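Local coordinates for protein GCN5-related N-acetyltransferase (Kribbella flavida, PDB 4MY0) that binds acetyl-CoA and probably transfers its acetyl group to amine substrates, possibly aminoglycosides, as a GCN5-related N-acetyltransferase, at residues C[339-347]-C[360-370]. Numbering follows the deposited sequence. Where two conformers were deposited one is given.
Sequences DVLQLGSRG and LRTAGLVTGGP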
ATOM      1  N   ASP C 339      56.163 -14.940   9.551  1.00 46.39           N
ATOM      2  CA  ASP C 339      54.730 -14.664   9.674  1.00 48.33           C
ATOM      3  C   ASP C 339      54.271 -13.625   8.652  1.00 44.06           C
ATOM      4  O   ASP C 339      54.947 -12.616   8.418  1.00 44.01           O
ATOM      5  CB  ASP C 339      54.360 -14.227  11.100  1.00 54.34           C
ATOM      6  CG  ASP C 339      52.848 -14.017  11.287  1.00 61.50           C
ATOM      7  OD1 ASP C 339      52.040 -14.709  10.618  1.00 57.58           O
ATOM      8  OD2 ASP C 339      52.472 -13.159  12.118  1.00 67.60           O
ATOM      9  N   VAL C 340      53.125 -13.877   8.036  1.00 36.40           N
ATOM     10  CA  VAL C 340      52.676 -13.022   6.949  1.00 33.66           C
ATOM     11  C   VAL C 340      51.161 -12.997   6.897  1.00 34.90           C
ATOM     12  O   VAL C 340      50.505 -14.007   7.188  1.00 35.63           O
ATOM     13  CB  VAL C 340      53.274 -13.490   5.586  1.00 30.07           C
ATOM     14  CG1 VAL C 340      52.850 -14.921   5.271  1.00 29.72           C
ATOM     15  CG2 VAL C 340      52.892 -12.533   4.437  1.00 32.58           C
ATOM     16  N   LEU C 341      50.605 -11.839   6.551  1.00 31.80           N
ATOM     17  CA  LEU C 341      49.184 -11.744   6.273  1.00 36.54           C
ATOM     18  C   LEU C 341      48.853 -12.663   5.088  1.00 36.51           C
ATOM     19  O   LEU C 341      49.445 -12.537   4.006  1.00 38.10           O
ATOM     20  CB  LEU C 341      48.801 -10.302   5.942  1.00 38.30           C
ATOM     21  CG  LEU C 341      47.311 -10.104   5.646  1.00 41.23           C
ATOM     22  CD1 LEU C 341      46.599  -9.831   6.938  1.00 37.96           C
ATOM     23  CD2 LEU C 341      47.077  -8.987   4.655  1.00 43.88           C
ATOM     24  N   GLN C 342      47.905 -13.570   5.298  0.54 32.04           N
ATOM     25  CA  GLN C 342      47.492 -14.521   4.266  0.54 31.57           C
ATOM     26  C   GLN C 342      46.075 -14.204   3.797  0.54 30.56           C
ATOM     27  O   GLN C 342      45.190 -13.950   4.616  0.54 29.39           O
ATOM     28  CB  GLN C 342      47.558 -15.945   4.825  0.54 32.58           C
ATOM     29  CG  GLN C 342      48.933 -16.310   5.371  0.54 35.46           C
ATOM     30  CD  GLN C 342      48.874 -17.162   6.624  0.54 40.06           C
ATOM     31  OE1 GLN C 342      47.986 -17.994   6.783  0.54 42.09           O
ATOM     32  NE2 GLN C 342      49.827 -16.956   7.520  0.54 29.77           N
ATOM     33  N   LEU C 343      45.865 -14.197   2.482  1.00 31.64           N
ATOM     34  CA  LEU C 343      44.534 -13.936   1.916  1.00 32.31           C
ATOM     35  C   LEU C 343      44.250 -14.745   0.665  1.00 30.73           C
ATOM     36  O   LEU C 343      45.166 -15.101  -0.078  1.00 29.00           O
ATOM     37  CB  LEU C 343      44.316 -12.458   1.586  1.00 35.86           C
ATOM     38  CG  LEU C 343      45.391 -11.382   1.636  1.00 39.96           C
ATOM     39  CD1 LEU C 343      46.501 -11.644   0.649  1.00 39.95           C
ATOM     40  CD2 LEU C 343      44.737 -10.033   1.359  1.00 35.91           C
ATOM     41  N   GLY C 344      42.973 -15.026   0.438  1.00 23.35           N
ATOM     42  CA  GLY C 344      42.538 -15.649  -0.799  1.00 24.25           C
ATOM     43  C   GLY C 344      42.130 -14.545  -1.754  1.00 24.61           C
ATOM     44  O   GLY C 344      42.372 -13.368  -1.467  1.00 23.13           O
ATOM     45  N   SER C 345      41.493 -14.910  -2.865  1.00 22.88           N
ATOM     46  CA  SER C 345      41.035 -13.923  -3.842  1.00 23.33           C
ATOM     47  C   SER C 345      40.000 -12.930  -3.286  1.00 23.77           C
ATOM     48  O   SER C 345      40.070 -11.724  -3.573  1.00 23.60           O
ATOM     49  CB  SER C 345      40.476 -14.622  -5.086  1.00 25.35           C
ATOM     50  OG  SER C 345      39.908 -13.685  -5.987  1.00 28.06           O
ATOM     51  N   ARG C 346      39.042 -13.426  -2.507  1.00 24.31           N
ATOM     52  CA  ARG C 346      38.030 -12.557  -1.909  1.00 23.52           C
ATOM     53  C   ARG C 346      38.667 -11.477  -1.007  1.00 24.70           C
ATOM     54  O   ARG C 346      38.340 -10.290  -1.113  1.00 20.54           O
ATOM     55  CB  ARG C 346      37.015 -13.391  -1.117  1.00 22.45           C
ATOM     56  CG  ARG C 346      36.207 -14.398  -1.962  1.00 21.25           C
ATOM     57  CD  ARG C 346      35.370 -15.305  -1.084  1.00 24.60           C
ATOM     58  NE  ARG C 346      34.473 -14.536  -0.209  1.00 25.53           N
ATOM     59  CZ  ARG C 346      33.808 -15.053   0.828  1.00 29.62           C
ATOM     60  NH1 ARG C 346      33.025 -14.267   1.559  1.00 26.31           N
ATOM     61  NH2 ARG C 346      33.923 -16.354   1.141  1.00 22.98           N
ATOM     62  N   GLY C 347      39.589 -11.884  -0.137  1.00 24.24           N
ATOM     63  CA  GLY C 347      40.227 -10.947   0.778  1.00 25.33           C
ATOM     64  C   GLY C 347      41.112  -9.958   0.035  1.00 28.45           C
ATOM     65  O   GLY C 347      41.155  -8.758   0.352  1.00 21.56           O
ATOM     66  N   LEU C 360      37.893  -7.770   7.598  1.00 26.84           N
ATOM     67  CA  LEU C 360      38.344  -8.927   6.828  1.00 27.50           C
ATOM     68  C   LEU C 360      38.765 -10.079   7.735  1.00 28.31           C
ATOM     69  O   LEU C 360      38.603 -11.257   7.389  1.00 28.20           O
ATOM     70  CB  LEU C 360      39.516  -8.547   5.922  1.00 28.48           C
ATOM     71  CG  LEU C 360      39.211  -7.487   4.874  1.00 30.85           C
ATOM     72  CD1 LEU C 360      40.434  -7.231   4.034  1.00 32.09           C
ATOM     73  CD2 LEU C 360      38.050  -7.943   4.010  1.00 30.46           C
ATOM     74  N   ARG C 361      39.325  -9.747   8.891  1.00 25.85           N
ATOM     75  CA  ARG C 361      39.742 -10.783   9.819  1.00 27.87           C
ATOM     76  C   ARG C 361      38.516 -11.400  10.479  1.00 28.75           C
ATOM     77  O   ARG C 361      38.413 -12.615  10.586  1.00 31.68           O
ATOM     78  CB  ARG C 361      40.686 -10.219  10.876  1.00 27.86           C
ATOM     79  CG  ARG C 361      42.047  -9.852  10.338  1.00 30.27           C
ATOM     80  CD  ARG C 361      43.025  -9.594  11.480  1.00 32.52           C
ATOM     81  NE  ARG C 361      44.342  -9.206  10.977  1.00 35.97           N
ATOM     82  CZ  ARG C 361      45.319 -10.068  10.702  1.00 37.95           C
ATOM     83  NH1 ARG C 361      46.485  -9.626  10.245  1.00 39.04           N
ATOM     84  NH2 ARG C 361      45.129 -11.373  10.880  1.00 39.43           N
ATOM     85  N   THR C 362      37.580 -10.556  10.901  1.00 32.25           N
ATOM     86  CA  THR C 362      36.330 -11.052  11.484  1.00 34.82           C
ATOM     87  C   THR C 362      35.534 -11.880  10.472  1.00 34.75           C
ATOM     88  O   THR C 362      34.929 -12.874  10.828  1.00 37.20           O
ATOM     89  CB  THR C 362      35.477  -9.905  12.047  1.00 35.31           C
ATOM     90  OG1 THR C 362      36.238  -9.202  13.037  1.00 39.06           O
ATOM     91  CG2 THR C 362      34.184 -10.442  12.699  1.00 30.27           C
ATOM     92  N   ALA C 363      35.561 -11.492   9.202  1.00 31.06           N
ATOM     93  CA  ALA C 363      34.884 -12.277   8.174  1.00 27.66           C
ATOM     94  C   ALA C 363      35.661 -13.547   7.780  1.00 29.54           C
ATOM     95  O   ALA C 363      35.157 -14.365   7.010  1.00 33.96           O
ATOM     96  CB  ALA C 363      34.622 -11.422   6.957  1.00 25.63           C
ATOM     97  N   GLY C 364      36.883 -13.704   8.290  1.00 30.46           N
ATOM     98  CA  GLY C 364      37.712 -14.866   7.971  1.00 31.41           C
ATOM     99  C   GLY C 364      38.376 -14.836   6.587  1.00 33.12           C
ATOM    100  O   GLY C 364      38.904 -15.844   6.113  1.00 34.51           O
ATOM    101  N   LEU C 365      38.354 -13.680   5.932  1.00 28.55           N
ATOM    102  CA  LEU C 365      38.844 -13.577   4.553  1.00 28.20           C
ATOM    103  C   LEU C 365      40.341 -13.353   4.534  1.00 29.73           C
ATOM    104  O   LEU C 365      41.005 -13.485   3.503  1.00 26.44           O
ATOM    105  CB  LEU C 365      38.142 -12.422   3.832  1.00 29.44           C
ATOM    106  CG  LEU C 365      36.888 -12.790   3.036  1.00 28.54           C
ATOM    107  CD1 LEU C 365      36.181 -13.977   3.637  1.00 25.61           C
ATOM    108  CD2 LEU C 365      35.960 -11.598   2.903  1.00 29.09           C
ATOM    109  N   VAL C 366      40.866 -13.027   5.704  1.00 34.22           N
ATOM    110  CA  VAL C 366      42.255 -12.660   5.865  1.00 36.37           C
ATOM    111  C   VAL C 366      42.740 -13.289   7.178  1.00 39.16           C
ATOM    112  O   VAL C 366      42.034 -13.235   8.186  1.00 39.36           O
ATOM    113  CB  VAL C 366      42.347 -11.127   5.910  1.00 39.41           C
ATOM    114  CG1 VAL C 366      43.327 -10.665   6.946  1.00 41.01           C
ATOM    115  CG2 VAL C 366      42.634 -10.563   4.522  1.00 37.10           C
ATOM    116  N   THR C 367      43.928 -13.891   7.167  1.00 38.40           N
ATOM    117  CA  THR C 367      44.411 -14.651   8.327  1.00 40.01           C
ATOM    118  C   THR C 367      45.920 -14.443   8.568  1.00 39.78           C
ATOM    119  O   THR C 367      46.673 -14.200   7.627  1.00 38.70           O
ATOM    120  CB  THR C 367      44.060 -16.167   8.164  1.00 51.25           C
ATOM    121  OG1 THR C 367      43.863 -16.775   9.440  1.00 57.75           O
ATOM    122  CG2 THR C 367      45.133 -16.912   7.413  1.00 49.57           C
ATOM    123  N   GLY C 368      46.348 -14.504   9.828  1.00 43.18           N
ATOM    124  CA  GLY C 368      47.759 -14.396  10.171  1.00 45.26           C
ATOM    125  C   GLY C 368      48.404 -13.021  10.033  1.00 46.30           C
ATOM    126  O   GLY C 368      47.727 -12.013   9.794  1.00 41.89           O
ATOM    127  N   GLY C 369      49.724 -12.977  10.203  1.00 47.42           N
ATOM    128  CA  GLY C 369      50.478 -11.747  10.020  1.00 50.08           C
ATOM    129  C   GLY C 369      50.435 -10.805  11.210  1.00 53.44           C
ATOM    130  O   GLY C 369      49.505 -10.857  12.019  1.00 56.09           O
ATOM    131  N   PRO C 370      51.436  -9.916  11.313  1.00 55.94           N
ATOM    132  CA  PRO C 370      51.512  -9.009  12.465  1.00 56.88           C
ATOM    133  C   PRO C 370      50.509  -7.859  12.391  1.00 57.62           C
ATOM    134  O   PRO C 370      50.242  -7.318  11.317  1.00 58.40           O
ATOM    135  CB  PRO C 370      52.947  -8.475  12.392  1.00 54.47           C
ATOM    136  CG  PRO C 370      53.289  -8.520  10.931  1.00 55.19           C
ATOM    137  CD  PRO C 370      52.542  -9.708  10.356  1.00 55.30           C
TER
HETATM  138  O   HOH W   1      40.283 -14.441   1.101  1.00 26.32           O
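Gln342 and Thr367 pair two neighbouring strands of a five-stranded mixed sheet in the sterol carrier protein domain, where the short, weakly bonded strand 366-367 lies at one border of the sheet within this chain. Two backbone bonds define the antiparallel hydrogen-bonded pair: Gln342 N to Thr367 O (2.7 Å) and Thr367 N to Gln342 O (2.8 Å), the latter in the carbonyl plane. On the opposite sheet face, the Leu343 side chain lies alongside Val366 CG2. Separately, Leu341 CD1 reaches Val366 CG1 at 3.4 Å, tighter than usual van der Waals contact. Beyond the pair, Gly369 N donates to Asp339 OD1 (2.9 Å), meeting it on the syn side but 31° out of the carboxylate plane.

Arg361, extended from CG to NE, carries its guanidinium beneath Val366 CG1 and grips Gly368 O end-on through NH1 (2.7 Å) and NH2, the oxygen only 4° out of its plane; NE forms a salt bridge with Asp374 OD1. Replacing Arg361 with alanine is likely to cost Gly368 O both guanidinium donors and take this salt bridge from Asp374, freeing the turn after the strand to shift. At the other end, Leu365 CD1 sits 3.7 Å above the centre of the Arg346 guanidinium, which is salt-bridged to Glu135, and one water joins Leu365 O to Gly344 N and Gly347 N. Two helices link strand 341-344 to its antiparallel neighbour 366-367 in the sheet of this SCP2-like domain.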